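Local coordinates for cellulose 1,4-beta-cellobiosidase (Thermobifida fusca, PDB 4JJJ), which probably cleaves beta-1,4-glucosidic bonds of cellulose to release cellobiose, through the family 48 glycoside hydrolase domain with an (alpha/alpha)6 fold that forms this chain, at residues A[30-33]-A[37-40]; A[41-46]-A[184-189]; A[327-332]-A[361-366]. The protein carries 1 engineered substitution. All coordinates share one frame; numbering follows the deposited sequence.

Contact 1 of 3, residues A[30-33]-A[37-40]; sequences PYHS and MIVE. With BGC (beta-D-glucopyranose), chain B; GLC (alpha-D-glucopyranose), chain C; BGC (beta-D-glucopyranose), chain D.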
loop_
_atom_site.group_PDB
_atom_site.type_symbol
_atom_site.label_atom_id
_atom_site.label_comp_id
_atom_site.label_asym_id
_atom_site.label_seq_id
_atom_site.Cartn_x
_atom_site.Cartn_y
_atom_site.Cartn_z
ATOM N N PRO A 30 -1.211 -6.187 -14.667
ATOM C CA PRO A 30 0.114 -5.566 -14.640
ATOM C C PRO A 30 1.052 -6.283 -13.695
ATOM O O PRO A 30 0.606 -6.797 -12.670
ATOM C CB PRO A 30 -0.139 -4.156 -14.076
ATOM C CG PRO A 30 -1.344 -4.346 -13.199
ATOM C CD PRO A 30 -2.211 -5.347 -14.008
ATOM N N TYR A 31 2.314 -6.331 -14.033
ATOM C CA TYR A 31 3.355 -6.776 -13.119
ATOM C C TYR A 31 3.758 -5.634 -12.243
ATOM O O TYR A 31 3.583 -4.483 -12.580
ATOM C CB TYR A 31 4.565 -7.221 -13.931
ATOM C CG TYR A 31 4.391 -8.432 -14.851
ATOM C CD1 TYR A 31 3.949 -9.673 -14.356
ATOM C CD2 TYR A 31 4.745 -8.353 -16.165
ATOM C CE1 TYR A 31 3.903 -10.791 -15.165
ATOM C CE2 TYR A 31 4.667 -9.468 -16.972
ATOM C CZ TYR A 31 4.244 -10.643 -16.451
ATOM O OH TYR A 31 4.195 -11.792 -17.289
ATOM N N HIS A 32 4.428 -5.953 -11.118
ATOM C CA HIS A 32 5.051 -4.915 -10.277
ATOM C C HIS A 32 6.052 -4.100 -11.097
ATOM O O HIS A 32 6.108 -2.896 -11.058
ATOM C CB HIS A 32 5.692 -5.527 -9.053
ATOM C CG HIS A 32 6.434 -4.495 -8.240
ATOM N ND1 HIS A 32 5.775 -3.565 -7.453
ATOM C CD2 HIS A 32 7.756 -4.278 -8.065
ATOM C CE1 HIS A 32 6.658 -2.804 -6.859
ATOM N NE2 HIS A 32 7.877 -3.223 -7.177
ATOM N N SER A 33 6.824 -4.836 -11.899
ATOM C CA SER A 33 7.843 -4.210 -12.786
ATOM C C SER A 33 8.152 -5.082 -13.960
ATOM O O SER A 33 7.949 -6.281 -13.963
ATOM C CB SER A 33 9.144 -3.889 -12.015
ATOM O OG SER A 33 9.633 -5.050 -11.412
ATOM N N MET A 37 13.986 -9.188 -11.111
ATOM C CA MET A 37 14.803 -9.215 -9.834
ATOM C C MET A 37 14.700 -7.884 -9.115
ATOM O O MET A 37 15.455 -6.931 -9.418
ATOM C CB MET A 37 16.238 -9.637 -10.055
ATOM C CG MET A 37 17.043 -9.799 -8.737
ATOM S SD MET A 37 18.566 -10.741 -8.934
ATOM C CE MET A 37 19.184 -10.662 -7.281
ATOM N N ILE A 38 13.803 -7.864 -8.135
ATOM C CA ILE A 38 13.498 -6.677 -7.411
ATOM C C ILE A 38 12.880 -7.102 -6.096
ATOM O O ILE A 38 11.968 -7.925 -6.061
ATOM C CB ILE A 38 12.540 -5.725 -8.235
ATOM C CG1 ILE A 38 12.238 -4.428 -7.440
ATOM C CG2 ILE A 38 11.290 -6.417 -8.672
ATOM C CD1 ILE A 38 11.705 -3.366 -8.368
ATOM N N VAL A 39 13.396 -6.543 -4.991
ATOM C CA VAL A 39 12.999 -6.959 -3.670
ATOM C C VAL A 39 12.853 -5.697 -2.777
ATOM O O VAL A 39 13.837 -5.011 -2.436
ATOM C CB VAL A 39 14.029 -7.937 -3.015
ATOM C CG1 VAL A 39 13.591 -8.358 -1.655
ATOM C CG2 VAL A 39 14.259 -9.132 -4.015
ATOM N N GLU A 40 11.587 -5.328 -2.488
ATOM C CA GLU A 40 11.365 -4.028 -1.818
ATOM C C GLU A 40 10.093 -3.964 -1.013
ATOM O O GLU A 40 10.030 -3.332 0.035
ATOM C CB GLU A 40 11.486 -2.840 -2.784
ATOM C CG GLU A 40 10.498 -2.842 -3.945
ATOM C CD GLU A 40 10.906 -1.919 -5.120
ATOM O OE1 GLU A 40 12.073 -1.509 -5.186
ATOM O OE2 GLU A 40 9.923 -1.617 -5.860
HETATM C C2 BGC B . 7.484 -0.053 -3.845
HETATM C C3 BGC B . 5.981 0.117 -3.634
HETATM C C4 BGC B . 5.670 0.356 -2.128
HETATM C C5 BGC B . 6.592 1.435 -1.506
HETATM C C6 BGC B . 6.388 1.510 -0.011
HETATM C C1 BGC B . 8.274 1.086 -3.228
HETATM O O2 BGC B . 7.773 -0.073 -5.236
HETATM O O3 BGC B . 5.335 -1.073 -4.149
HETATM O O4 BGC B . 4.282 0.730 -2.008
HETATM O O5 BGC B . 7.948 1.100 -1.824
HETATM O O6 BGC B . 6.633 0.257 0.599
HETATM C C1 GLC C . 13.336 2.617 -3.255
HETATM C C2 GLC C . 12.654 2.489 -1.953
HETATM C C3 GLC C . 11.499 1.457 -2.045
HETATM C C4 GLC C . 10.525 1.834 -3.167
HETATM C C5 GLC C . 11.369 2.031 -4.429
HETATM C C6 GLC C . 10.624 2.511 -5.640
HETATM O O1 GLC C . 13.832 1.352 -3.449
HETATM O O2 GLC C . 13.612 1.898 -0.970
HETATM O O3 GLC C . 10.850 1.293 -0.795
HETATM O O4 GLC C . 9.622 0.735 -3.413
HETATM O O5 GLC C . 12.372 3.023 -4.203
HETATM O O6 GLC C . 10.121 3.773 -5.375
HETATM C C2 BGC D . 12.360 2.761 -1.624
HETATM C C3 BGC D . 11.261 1.713 -1.757
HETATM C C4 BGC D . 10.489 1.899 -3.080
HETATM C C5 BGC D . 11.366 2.112 -4.330
HETATM C C6 BGC D . 10.584 2.623 -5.542
HETATM C C1 BGC D . 13.186 2.848 -2.885
HETATM O O1 BGC D . 14.154 3.928 -2.676
HETATM O O2 BGC D . 13.144 2.321 -0.465
HETATM O O3 BGC D . 10.356 1.779 -0.650
HETATM O O4 BGC D . 9.635 0.788 -3.360
HETATM O O5 BGC D . 12.373 3.086 -4.059
HETATM O O6 BGC D . 10.049 3.907 -5.348
#
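His-32 and Glu-40 form a buried histidine-carboxylate hydrogen bond in the glycan pocket of the (alpha/alpha)6 family 48 domain, both carried by the loop that joins strands 27-30 and 47-49. His-32 NE2 donates to Glu-40 OE2 over 2.9 Å, with an N-H...O angle of 158°. The acceptor lies in the plane of the imidazole, whereas the carboxylate is approached on its anti side, from a position tilted out of its plane, and stands almost perpendicular to the ring, the two planes being 86° apart. His-32 reaches this position with CG anti to its backbone N (chi1 175°). The second oxygen of the carboxylate, Glu-40 OE1, makes a salt bridge with Arg-619 NH2, so both oxygens are engaged and the group is hindered from turning.

Ile-38 adds packing. Ile-38 CD1 lies 4.0 Å from His-32 NE2, near the plane of the ring, and the two side chains cross at about a right angle. Ile-38 CG2 comes within 3.5 Å of Ser-33 OG, whose hydrogen bond goes to Glu-35 O. The sugar completes the grip on the acceptor: O2 of the beta-glucose of chain B donates to Glu-40 OE2 over 2.7 Å, and the same O2 lies 3.4 Å from His-32 CE1.

Contact 2 of 3, residues A[41-46]-A[184-189]; sequences APDHGH and WETIPH. With ZN (zinc ion), chain E; CA (calcium ion), chain F.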
loop_
_atom_site.group_PDB
_atom_site.type_symbol
_atom_site.label_atom_id
_atom_site.label_comp_id
_atom_site.label_asym_id
_atom_site.label_seq_id
_atom_site.Cartn_x
_atom_site.Cartn_y
_atom_site.Cartn_z
ATOM N N ALA A 41 9.019 -4.544 -1.493
ATOM C CA ALA A 41 7.743 -4.638 -0.845
ATOM C C ALA A 41 7.086 -5.933 -1.273
ATOM O O ALA A 41 7.076 -6.835 -0.491
ATOM C CB ALA A 41 6.836 -3.392 -0.972
ATOM N N PRO A 42 6.798 -6.118 -2.574
ATOM C CA PRO A 42 6.815 -7.457 -3.175
ATOM C C PRO A 42 8.279 -7.898 -3.185
ATOM O O PRO A 42 9.177 -7.052 -3.051
ATOM C CB PRO A 42 6.205 -7.257 -4.560
ATOM C CG PRO A 42 6.609 -5.894 -4.899
ATOM C CD PRO A 42 6.543 -5.057 -3.634
ATOM N N ASP A 43 8.488 -9.183 -3.459
ATOM C CA ASP A 43 9.831 -9.709 -3.502
ATOM C C ASP A 43 10.183 -10.355 -4.827
ATOM O O ASP A 43 11.251 -10.998 -4.914
ATOM C CB ASP A 43 10.100 -10.642 -2.295
ATOM C CG ASP A 43 9.333 -11.902 -2.284
ATOM O OD1 ASP A 43 8.769 -12.340 -3.312
ATOM O OD2 ASP A 43 9.208 -12.553 -1.164
ATOM N N HIS A 44 9.378 -10.119 -5.839
ATOM C CA HIS A 44 9.636 -10.544 -7.210
ATOM C C HIS A 44 8.922 -9.614 -8.145
ATOM O O HIS A 44 7.763 -9.223 -7.832
ATOM C CB HIS A 44 9.243 -12.000 -7.441
ATOM C CG HIS A 44 9.706 -12.561 -8.739
ATOM N ND1 HIS A 44 9.016 -12.431 -9.941
ATOM C CD2 HIS A 44 10.878 -13.176 -9.062
ATOM C CE1 HIS A 44 9.713 -12.992 -10.930
ATOM N NE2 HIS A 44 10.836 -13.461 -10.404
ATOM N N GLY A 45 9.565 -9.253 -9.276
ATOM C CA GLY A 45 9.006 -8.260 -10.210
ATOM C C GLY A 45 7.735 -8.677 -10.837
ATOM O O GLY A 45 6.979 -7.821 -11.311
ATOM N N HIS A 46 7.512 -9.998 -11.025
ATOM C CA HIS A 46 6.312 -10.435 -11.657
ATOM C C HIS A 46 5.324 -11.055 -10.681
ATOM O O HIS A 46 4.320 -11.621 -11.088
ATOM C CB HIS A 46 6.620 -11.396 -12.794
ATOM C CG HIS A 46 7.281 -10.733 -13.963
ATOM N ND1 HIS A 46 7.610 -11.369 -15.148
ATOM C CD2 HIS A 46 7.665 -9.447 -14.122
ATOM C CE1 HIS A 46 8.172 -10.496 -15.966
ATOM N NE2 HIS A 46 8.191 -9.318 -15.377
ATOM N N TRP A 184 13.007 -9.251 3.255
ATOM C CA TRP A 184 14.071 -10.300 3.135
ATOM C C TRP A 184 13.812 -11.499 4.028
ATOM O O TRP A 184 14.501 -12.495 3.860
ATOM C CB TRP A 184 15.413 -9.729 3.469
ATOM C CG TRP A 184 15.795 -8.593 2.631
ATOM C CD1 TRP A 184 15.550 -7.272 2.899
ATOM C CD2 TRP A 184 16.246 -8.663 1.299
ATOM N NE1 TRP A 184 15.958 -6.493 1.812
ATOM C CE2 TRP A 184 16.383 -7.335 0.816
ATOM C CE3 TRP A 184 16.642 -9.710 0.485
ATOM C CZ2 TRP A 184 16.823 -7.059 -0.501
ATOM C CZ3 TRP A 184 17.088 -9.432 -0.800
ATOM C CH2 TRP A 184 17.206 -8.147 -1.261
ATOM N N GLU A 185 12.856 -11.383 4.973
ATOM C CA GLU A 185 12.728 -12.329 6.111
ATOM C C GLU A 185 11.441 -13.070 6.161
ATOM O O GLU A 185 11.177 -13.743 7.127
ATOM C CB GLU A 185 13.002 -11.563 7.409
ATOM C CG GLU A 185 14.453 -11.032 7.560
ATOM C CD GLU A 185 14.628 -10.015 8.624
ATOM O OE1 GLU A 185 13.812 -9.109 8.711
ATOM O OE2 GLU A 185 15.590 -10.046 9.382
ATOM N N THR A 186 10.613 -13.000 5.097
ATOM C CA THR A 186 9.307 -13.645 5.042
ATOM C C THR A 186 9.446 -15.054 4.432
ATOM O O THR A 186 10.441 -15.381 3.769
ATOM C CB THR A 186 8.363 -12.878 4.077
ATOM O OG1 THR A 186 9.026 -12.867 2.758
ATOM C CG2 THR A 186 8.147 -11.451 4.608
ATOM N N ILE A 187 8.420 -15.852 4.631
ATOM C CA ILE A 187 8.253 -17.145 3.961
ATOM C C ILE A 187 6.951 -16.986 3.114
ATOM O O ILE A 187 5.825 -17.013 3.626
ATOM C CB ILE A 187 8.176 -18.337 4.958
ATOM C CG1 ILE A 187 9.456 -18.371 5.793
ATOM C CG2 ILE A 187 7.856 -19.589 4.173
ATOM C CD1 ILE A 187 9.321 -19.246 7.002
ATOM N N PRO A 188 7.130 -16.775 1.765
ATOM C CA PRO A 188 5.975 -16.683 0.912
ATOM C C PRO A 188 5.101 -17.936 0.983
ATOM O O PRO A 188 5.622 -19.044 0.981
ATOM C CB PRO A 188 6.530 -16.402 -0.504
ATOM C CG PRO A 188 7.912 -15.837 -0.202
ATOM C CD PRO A 188 8.393 -16.692 1.006
ATOM N N HIS A 189 3.828 -17.688 0.957
ATOM C CA HIS A 189 2.831 -18.734 1.165
ATOM C C HIS A 189 1.518 -18.459 0.456
ATOM O O HIS A 189 1.182 -17.319 0.059
ATOM C CB HIS A 189 2.631 -18.931 2.665
ATOM C CG HIS A 189 2.161 -17.712 3.383
ATOM N ND1 HIS A 189 2.998 -16.719 3.849
ATOM C CD2 HIS A 189 0.920 -17.289 3.620
ATOM C CE1 HIS A 189 2.279 -15.754 4.397
ATOM N NE2 HIS A 189 1.017 -16.081 4.300
HETATM ZN ZN ZN E . 7.625 -13.469 -15.382
HETATM CA CA CA F . 14.578 -8.009 10.673
HETATM O O HOH W 1 9.019 -10.894 1.004
HETATM O O HOH W 2 14.815 -6.283 12.485
HETATM O O HOH W 3 14.524 -9.621 12.373
HETATM O O HOH W 4 8.963 -13.517 -17.078
HETATM O O HOH W 5 8.604 -14.589 -13.928
#
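Asp-43 points its carboxylate across to Thr-186 and Pro-188, and its side chain runs at an oblique angle to both. CG lies between the backbone N and the carbonyl carbon (chi1 67°), which carries the carboxylate toward the other segment; of its two oxygens OD2 makes the approach. It stops 3.9 Å from Thr-186 OG1, too far for a direct bond, and 3.7 Å from Pro-188 CG, a plain packing contact at the corner of the pyrrolidine ring. Water 1 fills the polar role: Thr-186 OG1 donates to it over 2.6 Å, and the water in turn donates to Asp-43 OD2 over 2.7 Å. A salt bridge from Arg-588 NH2 gives OD2 a further partner, while Tyr-156 OH is hydrogen-bonded to OD1, so each carboxylate oxygen of this buried aspartate is engaged.

The two loops lead into strands 47-49 and 189-190, the outermost members of one four-stranded antiparallel sheet in the (alpha/alpha)6 domain; the water bridge therefore joins the approaches to opposite margins of that sheet. The interface is slight, burying 65 Å² in all.

Each segment is also tied to a metal. His-46 ND1 binds a zinc ion at 2.1 Å, alongside Asp-153 and two waters. Glu-185 grips a calcium ion with both oxygens, OE1 at 2.4 Å and OE2 at 2.6 Å; Arg-180 O, Asp-408 and Glu-560 share this site. Within the 184-189 segment, His-189 folds back so that its ND1 donates to Ile-187 O at a nearly straight 172°, the oxygen lying in the ring plane and the donor in the carbonyl plane. The backbone N of His-46 makes a comparable local bond to His-44 ND1, but arrives tilted from that imidazole's plane.

Contact 3 of 3, residues A[327-332]-A[361-366]; sequences QNVLAA and EFLQWL. With ZN (zinc ion), chain T.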
loop_
_atom_site.group_PDB
_atom_site.type_symbol
_atom_site.label_atom_id
_atom_site.label_comp_id
_atom_site.label_asym_id
_atom_site.label_seq_id
_atom_site.Cartn_x
_atom_site.Cartn_y
_atom_site.Cartn_z
ATOM N N GLN A 327 -2.893 8.077 3.940
ATOM C CA GLN A 327 -4.142 8.808 4.025
ATOM C C GLN A 327 -4.532 9.393 2.685
ATOM O O GLN A 327 -3.649 9.720 1.886
ATOM C CB GLN A 327 -4.099 9.912 5.096
ATOM C CG GLN A 327 -3.550 9.446 6.472
ATOM C CD GLN A 327 -4.282 8.182 6.965
ATOM O OE1 GLN A 327 -3.580 7.125 7.171
ATOM N NE2 GLN A 327 -5.505 8.169 7.003
ATOM N N ASN A 328 -5.824 9.567 2.493
ATOM C CA ASN A 328 -6.284 9.996 1.193
ATOM C C ASN A 328 -7.465 10.893 1.380
ATOM O O ASN A 328 -8.619 10.464 1.324
ATOM C CB ASN A 328 -6.610 8.809 0.288
ATOM C CG ASN A 328 -6.666 9.193 -1.153
ATOM O OD1 ASN A 328 -7.158 10.260 -1.502
ATOM N ND2 ASN A 328 -6.108 8.341 -2.029
ATOM N N VAL A 329 -7.108 12.162 1.566
ATOM C CA VAL A 329 -8.151 13.118 1.882
ATOM C C VAL A 329 -9.031 13.372 0.645
ATOM O O VAL A 329 -10.186 13.847 0.790
ATOM C CB VAL A 329 -7.556 14.394 2.411
ATOM C CG1 VAL A 329 -6.918 14.094 3.775
ATOM C CG2 VAL A 329 -6.673 15.146 1.436
ATOM N N LEU A 330 -8.507 13.116 -0.540
ATOM C CA LEU A 330 -9.300 13.280 -1.767
ATOM C C LEU A 330 -10.312 12.180 -1.882
ATOM O O LEU A 330 -11.499 12.482 -2.093
ATOM C CB LEU A 330 -8.321 13.308 -2.983
ATOM C CG LEU A 330 -8.841 13.642 -4.375
ATOM C CD1 LEU A 330 -9.892 12.633 -4.846
ATOM C CD2 LEU A 330 -9.432 15.057 -4.428
ATOM N N ALA A 331 -9.937 10.949 -1.679
ATOM C CA ALA A 331 -10.883 9.843 -1.600
ATOM C C ALA A 331 -11.937 10.077 -0.498
ATOM O O ALA A 331 -13.112 9.748 -0.727
ATOM C CB ALA A 331 -10.183 8.534 -1.435
ATOM N N ALA A 332 -11.499 10.564 0.668
ATOM C CA ALA A 332 -12.440 10.801 1.791
ATOM C C ALA A 332 -13.458 11.895 1.466
ATOM O O ALA A 332 -14.668 11.738 1.740
ATOM C CB ALA A 332 -11.720 11.054 3.069
ATOM N N GLU A 361 -6.907 16.358 10.366
ATOM C CA GLU A 361 -6.328 16.684 11.705
ATOM C C GLU A 361 -5.055 15.874 11.983
ATOM O O GLU A 361 -4.074 16.455 12.383
ATOM C CB GLU A 361 -7.327 16.350 12.774
ATOM C CG GLU A 361 -8.485 17.290 12.805
ATOM C CD GLU A 361 -9.340 17.135 14.063
ATOM O OE1 GLU A 361 -8.894 16.613 15.079
ATOM O OE2 GLU A 361 -10.571 17.485 14.053
ATOM N N PHE A 362 -5.095 14.584 11.631
ATOM C CA PHE A 362 -3.935 13.684 11.781
ATOM C C PHE A 362 -2.716 14.149 11.015
ATOM O O PHE A 362 -1.636 14.273 11.564
ATOM C CB PHE A 362 -4.359 12.300 11.262
ATOM C CG PHE A 362 -3.371 11.208 11.325
ATOM C CD1 PHE A 362 -2.955 10.666 12.509
ATOM C CD2 PHE A 362 -3.011 10.529 10.150
ATOM C CE1 PHE A 362 -2.136 9.551 12.548
ATOM C CE2 PHE A 362 -2.188 9.413 10.223
ATOM C CZ PHE A 362 -1.750 8.912 11.390
ATOM N N LEU A 363 -2.900 14.539 9.731
ATOM C CA LEU A 363 -1.826 14.983 8.940
ATOM C C LEU A 363 -1.176 16.292 9.457
ATOM O O LEU A 363 0.001 16.515 9.425
ATOM C CB LEU A 363 -2.310 15.120 7.518
ATOM C CG LEU A 363 -2.706 13.876 6.764
ATOM C CD1 LEU A 363 -3.188 14.216 5.360
ATOM C CD2 LEU A 363 -1.557 12.826 6.708
ATOM N N GLN A 364 -2.032 17.169 9.991
ATOM C CA GLN A 364 -1.571 18.438 10.546
ATOM C C GLN A 364 -0.824 18.186 11.881
ATOM O O GLN A 364 0.245 18.795 12.085
ATOM C CB GLN A 364 -2.726 19.403 10.730
ATOM C CG GLN A 364 -2.314 20.763 11.192
ATOM C CD GLN A 364 -1.325 21.520 10.294
ATOM O OE1 GLN A 364 -1.705 22.333 9.484
ATOM N NE2 GLN A 364 -0.030 21.228 10.355
ATOM N N TRP A 365 -1.346 17.299 12.698
ATOM C CA TRP A 365 -0.724 16.907 13.957
ATOM C C TRP A 365 0.667 16.365 13.687
ATOM O O TRP A 365 1.619 16.608 14.462
ATOM C CB TRP A 365 -1.565 15.874 14.647
ATOM C CG TRP A 365 -0.910 15.211 15.837
ATOM C CD1 TRP A 365 -0.485 15.805 16.976
ATOM C CD2 TRP A 365 -0.619 13.810 15.972
ATOM N NE1 TRP A 365 0.077 14.873 17.812
ATOM C CE2 TRP A 365 -0.036 13.625 17.256
ATOM C CE3 TRP A 365 -0.841 12.702 15.164
ATOM C CZ2 TRP A 365 0.395 12.403 17.699
ATOM C CZ3 TRP A 365 -0.368 11.463 15.599
ATOM C CH2 TRP A 365 0.191 11.294 16.853
ATOM N N LEU A 366 0.863 15.676 12.541
ATOM C CA LEU A 366 2.159 15.040 12.250
ATOM C C LEU A 366 3.130 15.978 11.577
ATOM O O LEU A 366 4.252 15.537 11.184
ATOM C CB LEU A 366 1.949 13.823 11.324
ATOM C CG LEU A 366 1.235 12.662 12.033
ATOM C CD1 LEU A 366 0.676 11.619 11.084
ATOM C CD2 LEU A 366 2.168 11.973 13.013
HETATM ZN ZN ZN T . -11.732 18.429 12.755
HETATM O O HOH W 6 -13.377 18.963 13.865
#
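Gln-327 lies against Phe-362 and Leu-363 where the start of helix 329-337 meets the end of helix 348-365, a buried helix-helix junction of the (alpha/alpha)6 domain. Its side chain can be followed outward. Gln-327 CB grazes Leu-363 CD2 at 4.2 Å. One bond further, Gln-327 CG touches two residues at once, standing 3.9 Å both from Leu-363 CD2 and from Phe-362 CD2; it meets the phenyl ring at the edge, near the ring plane. The chain then bends (chi2 -52°), which carries the amide along the same edge, with Gln-327 CD 4.1 Å from Phe-362 CE2. Amide and ring planes stand 80° apart, so the contact is edgewise, with no stacking. An alanine here would keep only the brush of CB with Leu-363 and would probably leave a gap beside the edge of Phe-362, freeing that ring to shift.

Leu-363 bridges to the helix itself: its other methyl, CD1, lies 4.1 Å from Val-329 CG1. From just beyond the end of the same helix, Leu-366 CD1 sits 3.6 Å above the centre of the Phe-362 ring, so the phenyl group is held over one face as well as at its edge. Glu-361, one residue before Phe-362, binds a zinc ion through OE2, sharing it with Asp-357.

The Gln-327 side chain is about 7 Å, side chain to side chain, from Asn-224, the engineered residue at the predicted nucleophile position. Next along the chain, Asn-328 is the N-cap of helix 329-337: Ala-331 N donates to Asn-328 OD1 over 2.9 Å at an almost straight 174°, approaching from above the carbonyl plane.

Overall arrangement
Contacts 1, 2 and 3 follow one another along the chain, all within the family 48 domain. Contacts 1 and 2 are neighbours, their centres 10 Å apart: residues 30-33, 37-40 and 41-46 belong to the single loop between strands 27-30 and 47-49, and a probable hydrogen bond from Ser-33 N to Gly-45 O fastens one contact to the other. A glycan pocket and a zinc site thus share one short piece of chain. Contact 3 lies on the opposite side of the chain's centre, its centre 28 Å from that of contact 1 and 30 Å from that of contact 2; it brings the start of helix 329-337 against the end of helix 348-365, whereas contact 1 lies within one loop and contact 2 joins two.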